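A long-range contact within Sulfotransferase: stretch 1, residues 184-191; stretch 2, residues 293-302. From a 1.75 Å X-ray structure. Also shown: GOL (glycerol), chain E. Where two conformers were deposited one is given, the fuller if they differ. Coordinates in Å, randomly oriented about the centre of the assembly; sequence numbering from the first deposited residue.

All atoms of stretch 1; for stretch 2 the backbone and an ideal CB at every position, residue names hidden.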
ATOM      1  N   LYS A 184       4.404   9.501  -6.516  1.00  9.61           N
ATOM      2  CA  LYS A 184       3.100  10.152  -6.596  1.00 10.46           C
ATOM      3  C   LYS A 184       2.228   9.608  -5.486  1.00  8.90           C
ATOM      4  O   LYS A 184       2.100   8.392  -5.342  1.00 10.13           O
ATOM      5  CB  LYS A 184       2.442   9.889  -7.952  1.00 10.47           C
ATOM      6  CG  LYS A 184       1.049  10.523  -8.076  1.00 13.43           C
ATOM      7  CD  LYS A 184       0.490  10.334  -9.474  1.00 20.57           C
ATOM      8  CE  LYS A 184      -0.929  10.894  -9.594  1.00 29.39           C
ATOM      9  NZ  LYS A 184      -0.918  12.382  -9.493  1.00 32.83           N
ATOM     10  N   VAL A 185       1.649  10.508  -4.695  1.00 10.29           N
ATOM     11  CA  VAL A 185       0.792  10.090  -3.580  1.00 10.55           C
ATOM     12  C   VAL A 185      -0.640  10.416  -3.949  1.00 15.07           C
ATOM     13  O   VAL A 185      -0.921  11.538  -4.358  1.00 15.59           O
ATOM     14  CB  VAL A 185       1.167  10.860  -2.305  1.00 13.38           C
ATOM     15  CG1 VAL A 185       0.198  10.514  -1.148  1.00 16.73           C
ATOM     16  CG2 VAL A 185       2.605  10.559  -1.925  1.00 14.77           C
ATOM     17  N   ILE A 186      -1.529   9.436  -3.822  1.00 11.94           N
ATOM     18  CA  ILE A 186      -2.946   9.610  -4.149  1.00 14.82           C
ATOM     19  C   ILE A 186      -3.760   9.424  -2.888  1.00 14.83           C
ATOM     20  O   ILE A 186      -3.420   8.591  -2.056  1.00 13.87           O
ATOM     21  CB  ILE A 186      -3.412   8.519  -5.119  1.00 22.02           C
ATOM     22  CG1 ILE A 186      -2.593   8.548  -6.403  1.00 25.64           C
ATOM     23  CG2 ILE A 186      -4.891   8.674  -5.451  1.00 25.29           C
ATOM     24  CD1 ILE A 186      -2.741   7.256  -7.179  1.00 25.66           C
ATOM     25  N   LEU A 187      -4.819  10.212  -2.733  1.00 13.92           N
ATOM     26  CA  LEU A 187      -5.728  10.020  -1.597  1.00 17.38           C
ATOM     27  C   LEU A 187      -6.913   9.137  -1.983  1.00 19.16           C
ATOM     28  O   LEU A 187      -7.529   9.309  -3.034  1.00 18.30           O
ATOM     29  CB  LEU A 187      -6.240  11.361  -1.072  1.00 19.23           C
ATOM     30  CG  LEU A 187      -5.146  12.350  -0.678  1.00 21.35           C
ATOM     31  CD1 LEU A 187      -5.768  13.619  -0.100  1.00 27.92           C
ATOM     32  CD2 LEU A 187      -4.163  11.705   0.322  1.00 21.49           C
ATOM     33  N   PHE A 188      -7.232   8.188  -1.116  1.00 17.26           N
ATOM     34  CA  PHE A 188      -8.319   7.253  -1.373  1.00 16.05           C
ATOM     35  C   PHE A 188      -9.634   7.979  -1.667  1.00 18.59           C
ATOM     36  O   PHE A 188     -10.414   7.585  -2.545  1.00 20.89           O
ATOM     37  CB  PHE A 188      -8.481   6.341  -0.156  1.00 19.16           C
ATOM     38  CG  PHE A 188      -9.703   5.485  -0.206  1.00 20.54           C
ATOM     39  CD1 PHE A 188      -9.714   4.321  -0.954  1.00 32.84           C
ATOM     40  CD2 PHE A 188     -10.844   5.854   0.476  1.00 20.08           C
ATOM     41  CE1 PHE A 188     -10.850   3.531  -1.007  1.00 40.04           C
ATOM     42  CE2 PHE A 188     -11.984   5.069   0.431  1.00 30.61           C
ATOM     43  CZ  PHE A 188     -11.985   3.907  -0.312  1.00 39.86           C
ATOM     44  N   GLU A 189      -9.874   9.049  -0.933  1.00 19.44           N
ATOM     45  CA  GLU A 189     -11.120   9.790  -1.061  1.00 25.77           C
ATOM     46  C   GLU A 189     -11.289  10.422  -2.474  1.00 28.49           C
ATOM     47  O   GLU A 189     -12.397  10.447  -3.039  1.00 23.66           O
ATOM     48  CB  GLU A 189     -11.198  10.806   0.091  1.00 36.46           C
ATOM     49  CG  GLU A 189     -11.174  10.162   1.534  1.00 55.60           C
ATOM     50  CD  GLU A 189      -9.776   9.701   2.093  1.00 45.27           C
ATOM     51  OE1 GLU A 189      -8.696  10.076   1.548  1.00 18.80           O
ATOM     52  OE2 GLU A 189      -9.773   8.958   3.128  1.00 30.26           O
ATOM     53  N   GLU A 190     -10.195  10.913  -3.042  0.53 24.39           N
ATOM     54  CA  GLU A 190     -10.227  11.431  -4.411  0.53 25.51           C
ATOM     55  C   GLU A 190     -10.433  10.308  -5.420  0.53 24.48           C
ATOM     56  O   GLU A 190     -11.176  10.452  -6.393  0.53 25.75           O
ATOM     57  CB  GLU A 190      -8.942  12.189  -4.736  0.53 30.93           C
ATOM     58  CG  GLU A 190      -9.041  13.674  -4.488  0.53 40.95           C
ATOM     59  CD  GLU A 190      -8.107  14.143  -3.403  0.53 51.17           C
ATOM     60  OE1 GLU A 190      -8.592  14.734  -2.412  0.53 54.64           O
ATOM     61  OE2 GLU A 190      -6.886  13.926  -3.546  0.53 54.84           O
ATOM     62  N   PHE A 191      -9.764   9.185  -5.186  1.00 18.15           N
ATOM     63  CA  PHE A 191      -9.902   8.030  -6.064  1.00 19.30           C
ATOM     64  C   PHE A 191     -11.341   7.520  -6.054  1.00 24.01           C
ATOM     65  O   PHE A 191     -11.877   7.116  -7.087  1.00 25.41           O
ATOM     66  CB  PHE A 191      -8.910   6.938  -5.638  1.00 19.31           C
ATOM     67  CG  PHE A 191      -9.002   5.664  -6.443  1.00 21.65           C
ATOM     68  CD1 PHE A 191      -8.657   5.643  -7.784  1.00 17.98           C
ATOM     69  CD2 PHE A 191      -9.399   4.476  -5.838  1.00 25.37           C
ATOM     70  CE1 PHE A 191      -8.720   4.467  -8.522  1.00 22.66           C
ATOM     71  CE2 PHE A 191      -9.467   3.302  -6.561  1.00 29.36           C
ATOM     72  CZ  PHE A 191      -9.121   3.294  -7.912  1.00 24.37           C
ATOM     73  N   UNK A 293       4.933  17.060   4.348  0.54 14.28           N
ATOM     74  CA  UNK A 293       5.748  16.210   3.475  0.54 14.71           C
ATOM     75  C   UNK A 293       5.202  16.161   2.052  0.54 17.75           C
ATOM     76  O   UNK A 293       5.953  16.303   1.090  0.54 18.96           O
ATOM     77  CB  UNK A 293       5.827  14.792   4.045  0.54 14.71           C
ATOM     78  N   UNK A 294       3.897  15.941   1.927  1.00 13.40           N
ATOM     79  CA  UNK A 294       3.272  15.762   0.612  1.00 12.41           C
ATOM     80  C   UNK A 294       2.662  17.032   0.025  1.00 15.53           C
ATOM     81  O   UNK A 294       2.043  16.989  -1.039  1.00 18.93           O
ATOM     82  CB  UNK A 294       2.183  14.692   0.711  1.00 12.41           C
ATOM     83  N   UNK A 295       2.819  18.152   0.726  1.00 14.58           N
ATOM     84  CA  UNK A 295       2.393  19.451   0.216  1.00 16.05           C
ATOM     85  C   UNK A 295       0.908  19.558  -0.047  1.00 20.87           C
ATOM     86  O   UNK A 295       0.500  20.200  -1.012  1.00 20.68           O
ATOM     87  CB  UNK A 295       3.149  19.767  -1.076  1.00 16.05           C
ATOM     88  N   UNK A 296       0.096  18.952   0.799  1.00 17.58           N
ATOM     89  CA  UNK A 296      -1.334  19.168   0.669  1.00 23.53           C
ATOM     90  C   UNK A 296      -2.029  19.037   2.012  1.00 18.24           C
ATOM     91  O   UNK A 296      -1.512  18.413   2.930  1.00 19.72           O
ATOM     92  CB  UNK A 296      -1.934  18.182  -0.335  1.00 23.53           C
ATOM     93  N   UNK A 297      -3.200  19.654   2.107  1.00 17.49           N
ATOM     94  CA  UNK A 297      -3.961  19.677   3.346  1.00 17.57           C
ATOM     95  C   UNK A 297      -4.853  18.433   3.475  1.00 19.77           C
ATOM     96  O   UNK A 297      -5.439  17.965   2.505  1.00 20.67           O
ATOM     97  CB  UNK A 297      -4.810  20.948   3.416  1.00 17.57           C
ATOM     98  N   UNK A 298      -4.808  17.855   4.667  1.00 16.57           N
ATOM     99  CA  UNK A 298      -5.520  16.639   5.084  1.00 16.77           C
ATOM    100  C   UNK A 298      -6.811  16.836   5.885  1.00 18.44           C
ATOM    101  O   UNK A 298      -7.194  15.952   6.648  1.00 19.02           O
ATOM    102  CB  UNK A 298      -4.568  15.784   5.923  1.00 16.77           C
ATOM    103  N   UNK A 299      -7.324  18.059   5.912  1.00 21.44           N
ATOM    104  CA  UNK A 299      -8.464  18.385   6.767  1.00 22.86           C
ATOM    105  C   UNK A 299      -9.641  17.418   6.604  1.00 26.43           C
ATOM    106  O   UNK A 299     -10.450  17.259   7.523  1.00 24.26           O
ATOM    107  CB  UNK A 299      -8.934  19.811   6.470  1.00 22.86           C
ATOM    108  N   UNK A 300      -9.752  16.782   5.442  1.00 24.74           N
ATOM    109  CA  UNK A 300     -10.812  15.795   5.231  1.00 28.83           C
ATOM    110  C   UNK A 300     -10.690  14.636   6.228  1.00 30.15           C
ATOM    111  O   UNK A 300     -11.656  13.927   6.505  1.00 27.67           O
ATOM    112  CB  UNK A 300     -10.764  15.264   3.797  1.00 28.83           C
ATOM    113  N   UNK A 301      -9.496  14.436   6.767  1.00 20.45           N
ATOM    114  CA  UNK A 301      -9.293  13.346   7.712  1.00 17.56           C
ATOM    115  C   UNK A 301      -9.646  13.728   9.152  1.00 22.49           C
ATOM    116  O   UNK A 301      -9.539  12.901  10.045  1.00 20.48           O
ATOM    117  CB  UNK A 301      -7.838  12.877   7.648  1.00 17.56           C
ATOM    118  N   UNK A 302      -9.954  15.004   9.386  1.00 26.39           N
ATOM    119  CA  UNK A 302     -10.310  15.481  10.726  1.00 34.00           C
ATOM    120  C   UNK A 302     -11.807  15.639  10.993  1.00 49.63           C
ATOM    121  O   UNK A 302     -12.197  15.950  12.120  1.00 60.52           O
ATOM    122  CB  UNK A 302      -9.629  16.829  10.968  1.00 34.00           C
TER
HETATM  123  C1  GOL E 314      -5.384  12.750  -6.172  1.00 45.55           C
HETATM  124  O1  GOL E 314      -5.313  12.341  -4.817  1.00 23.27           O
HETATM  125  C2  GOL E 314      -4.097  12.426  -6.935  1.00 56.77           C
HETATM  126  O2  GOL E 314      -4.386  12.335  -8.327  1.00 54.70           O
HETATM  127  C3  GOL E 314      -3.055  13.518  -6.666  1.00 52.95           C
HETATM  128  O3  GOL E 314      -1.747  12.972  -6.543  1.00 42.70           O

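Position 293 lies in a helix, and its CB has nothing of stretch 1 within 5.5 Å. The residue is Leu293, which takes no part.

At position 294 CA-to-CB points toward stretch 1, and the ideal CB lies 4.9 Å from Val185 CG2. A methyl-lined surface at that range suits a mid-sized apolar side chain; valine, leucine, isoleucine or methionine would all serve. It is Ile294. Ile294 CG2 packs 4.1 Å from Val185 CG2.

Position 295 has positive phi, 62°, just after the helix. Glycine or asparagine would be usual, though other residues tolerate it. Nothing of stretch 1 is in reach. It is His295.

Position 296 is extended, with phi/psi -151/157, and CB points toward stretch 1 from beyond 5.5 Å. A long side chain is needed to cross that gap. Ahead lie the Glu190 carboxylate, Val185 O, the glycerol and the methyls of Leu187. Lysine or arginine would answer the charge; glutamine could also reach for acceptors. It is Arg296. Arg296 NH2 forms a salt bridge with Glu190 OE2 at 2.6 Å; the N-H...acceptor angle of 123° makes the hydrogen bond itself weak. Arg296 NH1 donates to GOL O1 at 3.2 Å. A water accepts from Arg296 NH1 (3.0 Å) and donates to Val185 O (2.8 Å), bridging the two. Leu187 CD1 covers one face of the guanidinium, 3.6 Å from Arg296 CZ.

At position 297 CB points away, so stretch 1 sets no demand and many residues would fit. It is Asp297, which serves its own stretch.

Position 298 points sideways. A branched apolar chain could still bend back to Leu187. It is Leu298; Leu298 CD2 lies 3.9 Å from Leu187 CD1.

Position 299 starts a 3-10 segment, out of reach. Small polar residues suit such a start. It is Ser299. Ser299 N and Ser299 OG both donate to Asp297 OD2, at 2.9 and 2.6 Å.

Position 300 points toward stretch 1 but makes no contact. Many residues would do; it is Ala300.

At position 301 CB points sideways and is far from stretch 1. A large side chain could turn back to Leu187 and the Glu189 carboxylate, where a donor is useful. Arginine, lysine or tryptophan qualify. It is Trp301. Trp301 NE1 donates a weak hydrogen bond to Glu189 OE1, 3.2 Å, at the ring edge; Trp301 CZ2 lies 4.2 Å from Leu187 CD2.

Position 302 is out of reach and unconstrained by stretch 1. It is Arg302. Arg302 NH1 forms a salt bridge with Asp297 OD1 at 3.2 Å.

Stretch 2, residues 293-302: LIHRDLSAWR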
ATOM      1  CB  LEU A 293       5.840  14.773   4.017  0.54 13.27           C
ATOM      2  CG  LEU A 293       6.843  14.499   5.137  0.54 16.13           C
ATOM      3  CD1 LEU A 293       6.653  13.101   5.704  0.54 15.54           C
ATOM      4  CD2 LEU A 293       8.278  14.685   4.632  0.54 16.19           C
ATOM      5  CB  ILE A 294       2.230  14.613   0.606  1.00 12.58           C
ATOM      6  CG1 ILE A 294       0.998  14.973   1.439  1.00 17.00           C
ATOM      7  CG2 ILE A 294       2.869  13.313   1.131  1.00 16.87           C
ATOM      8  CD1 ILE A 294      -0.137  13.939   1.328  1.00 20.72           C
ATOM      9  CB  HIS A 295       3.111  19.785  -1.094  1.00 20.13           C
ATOM     10  CG  HIS A 295       4.597  19.814  -0.972  1.00 18.25           C
ATOM     11  ND1 HIS A 295       5.430  19.933  -2.065  1.00 18.39           N
ATOM     12  CD2 HIS A 295       5.402  19.761   0.115  1.00 18.63           C
ATOM     13  CE1 HIS A 295       6.688  19.948  -1.655  1.00 22.48           C
ATOM     14  NE2 HIS A 295       6.697  19.843  -0.338  1.00 23.61           N
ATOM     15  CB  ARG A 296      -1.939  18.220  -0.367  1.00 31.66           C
ATOM     16  CG  ARG A 296      -1.871  16.761   0.012  1.00 31.58           C
ATOM     17  CD  ARG A 296      -2.317  15.899  -1.164  1.00 37.66           C
ATOM     18  NE  ARG A 296      -3.667  16.243  -1.612  1.00 34.34           N
ATOM     19  CZ  ARG A 296      -4.296  15.647  -2.622  1.00 39.75           C
ATOM     20  NH1 ARG A 296      -3.701  14.671  -3.298  1.00 37.31           N
ATOM     21  NH2 ARG A 296      -5.523  16.027  -2.954  1.00 39.98           N
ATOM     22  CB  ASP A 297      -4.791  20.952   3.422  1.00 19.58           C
ATOM     23  CG  ASP A 297      -5.877  20.871   4.464  1.00 28.29           C
ATOM     24  OD1 ASP A 297      -5.625  21.307   5.604  1.00 26.41           O
ATOM     25  OD2 ASP A 297      -6.980  20.376   4.139  1.00 28.44           O
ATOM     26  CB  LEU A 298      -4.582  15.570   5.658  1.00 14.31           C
ATOM     27  CG  LEU A 298      -3.559  15.195   4.566  1.00 17.83           C
ATOM     28  CD1 LEU A 298      -2.466  14.281   5.118  1.00 13.71           C
ATOM     29  CD2 LEU A 298      -4.241  14.572   3.345  1.00 19.61           C
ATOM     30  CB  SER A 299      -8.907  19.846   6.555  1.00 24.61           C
ATOM     31  OG  SER A 299      -9.316  20.073   5.216  1.00 31.70           O
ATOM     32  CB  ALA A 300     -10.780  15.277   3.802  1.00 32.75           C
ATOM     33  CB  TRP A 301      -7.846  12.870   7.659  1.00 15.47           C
ATOM     34  CG  TRP A 301      -7.460  12.184   6.371  1.00 15.02           C
ATOM     35  CD1 TRP A 301      -8.238  11.987   5.265  1.00 20.30           C
ATOM     36  CD2 TRP A 301      -6.182  11.618   6.071  1.00 13.34           C
ATOM     37  NE1 TRP A 301      -7.518  11.317   4.292  1.00 16.44           N
ATOM     38  CE2 TRP A 301      -6.254  11.079   4.767  1.00 16.38           C
ATOM     39  CE3 TRP A 301      -4.985  11.508   6.784  1.00 11.43           C
ATOM     40  CZ2 TRP A 301      -5.164  10.447   4.156  1.00 12.12           C
ATOM     41  CZ3 TRP A 301      -3.903  10.869   6.183  1.00 14.13           C
ATOM     42  CH2 TRP A 301      -4.003  10.346   4.883  1.00 13.03           C
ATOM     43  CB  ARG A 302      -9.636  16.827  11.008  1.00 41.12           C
ATOM     44  CG  ARG A 302      -8.192  16.932  10.559  1.00 39.39           C
ATOM     45  CD  ARG A 302      -7.546  18.195  11.109  1.00 46.86           C
ATOM     46  NE  ARG A 302      -7.064  19.086  10.056  1.00 46.71           N
ATOM     47  CZ  ARG A 302      -6.025  18.818   9.270  1.00 46.70           C
ATOM     48  NH1 ARG A 302      -5.653  19.687   8.335  1.00 32.83           N
ATOM     49  NH2 ARG A 302      -5.365  17.674   9.412  1.00 48.98           N
TER
HETATM   50  O   HOH W   1      -0.835  13.978  -2.940  1.00 38.07           O
HETATM   51  O   HOH W   2      -7.973  12.420   1.758  1.00 84.43           O
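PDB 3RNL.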